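Local coordinates for DUF4348 domain-containing protein (Bacteroides fragilis, PDB 3SBU) that is of unknown function but belongs to the NTF2-like superfamily, whose cystatin-like folds pair helices with a curved beta sheet, at residues Y65-R70 against I141-I146. Sequence-based numbering, arbitrary orientation.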
# COMPACT_ATOMS: atom_id res chain seq x y z
N TYR A 65 0.04 -14.08 40.76
CA TYR A 65 0.44 -12.82 40.12
C TYR A 65 1.82 -12.42 40.68
O TYR A 65 1.96 -12.22 41.89
CB TYR A 65 -0.62 -11.72 40.41
CG TYR A 65 -0.63 -10.57 39.43
CD1 TYR A 65 0.26 -9.51 39.56
CD2 TYR A 65 -1.57 -10.51 38.40
CE1 TYR A 65 0.25 -8.43 38.67
CE2 TYR A 65 -1.61 -9.43 37.52
CZ TYR A 65 -0.68 -8.40 37.64
OH TYR A 65 -0.71 -7.35 36.75
N TYR A 66 2.84 -12.32 39.83
CA TYR A 66 4.16 -12.00 40.36
C TYR A 66 4.60 -10.61 39.92
O TYR A 66 4.64 -10.33 38.72
CB TYR A 66 5.18 -13.08 39.96
CG TYR A 66 4.79 -14.47 40.39
CD1 TYR A 66 5.12 -14.95 41.65
CD2 TYR A 66 4.09 -15.31 39.53
CE1 TYR A 66 4.75 -16.24 42.06
CE2 TYR A 66 3.72 -16.60 39.92
CZ TYR A 66 4.05 -17.06 41.18
OH TYR A 66 3.67 -18.33 41.55
N ASN A 67 4.81 -9.71 40.90
CA ASN A 67 5.32 -8.36 40.69
C ASN A 67 6.81 -8.46 40.90
O ASN A 67 7.34 -8.08 41.94
CB ASN A 67 4.65 -7.34 41.63
CG ASN A 67 3.20 -7.12 41.28
OD1 ASN A 67 2.87 -6.62 40.20
ND2 ASN A 67 2.30 -7.52 42.17
N GLY A 68 7.49 -9.03 39.91
CA GLY A 68 8.90 -9.33 40.04
C GLY A 68 9.02 -10.51 40.99
O GLY A 68 8.29 -11.50 40.85
N GLU A 69 9.86 -10.39 42.02
CA GLU A 69 10.05 -11.48 42.98
C GLU A 69 8.97 -11.49 44.09
O GLU A 69 8.94 -12.41 44.90
CB GLU A 69 11.47 -11.43 43.61
CG GLU A 69 12.59 -11.64 42.60
CD GLU A 69 13.46 -12.89 42.72
OE1 GLU A 69 14.13 -13.04 43.76
OE2 GLU A 69 13.45 -13.71 41.78
N ARG A 70 8.07 -10.48 44.10
CA ARG A 70 6.99 -10.35 45.08
C ARG A 70 5.77 -11.14 44.61
O ARG A 70 5.17 -10.77 43.61
CB ARG A 70 6.64 -8.88 45.29
CG ARG A 70 7.78 -8.12 45.94
CD ARG A 70 7.59 -6.62 45.98
NE ARG A 70 8.27 -6.08 47.15
CZ ARG A 70 7.65 -5.60 48.22
NH1 ARG A 70 6.33 -5.53 48.26
NH2 ARG A 70 8.36 -5.16 49.26
N ILE A 141 0.34 -14.57 35.87
CA ILE A 141 0.69 -13.30 35.24
C ILE A 141 1.94 -12.83 35.95
O ILE A 141 1.98 -12.89 37.17
CB ILE A 141 -0.45 -12.23 35.26
CG1 ILE A 141 -1.67 -12.68 34.43
CG2 ILE A 141 0.07 -10.86 34.75
CD1 ILE A 141 -2.93 -11.83 34.62
N ASN A 142 2.96 -12.38 35.22
CA ASN A 142 4.11 -11.80 35.93
C ASN A 142 4.52 -10.50 35.25
O ASN A 142 4.13 -10.24 34.12
CB ASN A 142 5.29 -12.79 36.08
CG ASN A 142 6.09 -13.13 34.83
OD1 ASN A 142 6.02 -12.49 33.78
ND2 ASN A 142 6.91 -14.15 34.94
N LEU A 143 5.25 -9.66 35.97
CA LEU A 143 5.81 -8.40 35.48
C LEU A 143 7.27 -8.41 35.72
O LEU A 143 7.72 -8.67 36.84
CB LEU A 143 5.19 -7.15 36.12
CG LEU A 143 3.92 -6.68 35.47
CD1 LEU A 143 2.72 -7.27 36.18
CD2 LEU A 143 3.84 -5.19 35.48
N ARG A 144 8.02 -8.16 34.66
CA ARG A 144 9.46 -8.18 34.71
C ARG A 144 10.03 -7.00 33.94
O ARG A 144 9.43 -6.53 32.97
CB ARG A 144 9.97 -9.51 34.10
CG ARG A 144 9.92 -10.69 35.07
CD ARG A 144 10.22 -11.95 34.29
NE ARG A 144 10.03 -13.17 35.08
CZ ARG A 144 10.14 -14.40 34.59
NH1 ARG A 144 10.44 -14.58 33.31
NH2 ARG A 144 9.95 -15.45 35.37
N PRO A 145 11.22 -6.53 34.33
CA PRO A 145 11.83 -5.44 33.56
C PRO A 145 12.35 -5.97 32.23
O PRO A 145 12.66 -7.16 32.14
CB PRO A 145 12.98 -4.98 34.47
CG PRO A 145 13.31 -6.16 35.29
CD PRO A 145 12.09 -6.97 35.45
N ILE A 146 12.45 -5.12 31.20
CA ILE A 146 13.03 -5.58 29.93
C ILE A 146 14.53 -5.85 30.17
O ILE A 146 15.18 -5.09 30.89
CB ILE A 146 12.81 -4.61 28.72
CG1 ILE A 146 13.44 -3.21 28.98
CG2 ILE A 146 11.33 -4.54 28.30
CD1 ILE A 146 13.55 -2.18 27.73
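A parallel pairing of Tyr65–Asn67 with Ile141–Leu143 adds the hairpin of strands 65-67 and 70-71 to the edge of a mixed sheet, consistent with the cystatin-like fold of the NTF2-like family. The two strand segments run 4.7 Å apart with an angle of only 3° between their directions. As in any parallel ladder, one residue reaches to both sides of its partner: Tyr66 N donates to Ile141 O (2.9 Å), and Tyr66 O accepts from Leu143 N (2.9 Å). The same two carbonyl oxygens also receive CA-H...O contacts, from Tyr65 CA and Asn142 CA respectively. Past the last bridge, a weak bond from Gly68 N to Leu143 O (3.1 Å) continues the pairing into the turn.

Tyr65, Asn67, Ile141 and Leu143 share one face of the sheet. CG of Tyr65 is anti to its backbone N (chi1 -158°); from there the ring crosses the Ile141 and Leu143 side chains obliquely. Its CE2 touches CG2 of Ile141 at 3.5 Å, while CE1 lies 3.7 Å from CD1 of Leu143 and the hydroxyl oxygen also rests against that methyl. The amide oxygen of Asn67 lies in the ring plane at the edge of Tyr65. On the other face the contact is thinner: Tyr66 CB meets Asn142 CB at 3.9 Å. Asn142 ND2 hydrogen-bonds to glycerol, probably from the crystallisation liquor, and weakly to Tyr128 OH. This nitrogen also lies above one face of the Arg144 guanidinium, displaced toward its rim; Arg144 NE is also hydrogen-bonded to glycerol.

A type II' turn from Asn67 to Arg70 folds strand 65-67 back into strand 70-71, which forms one edge of the sheet within this chain. Strand 136-143 lies inward, antiparallel to 128-131 on its other side, and beyond it Ile146 packs on helix 154-163 through Val155 and Glu156.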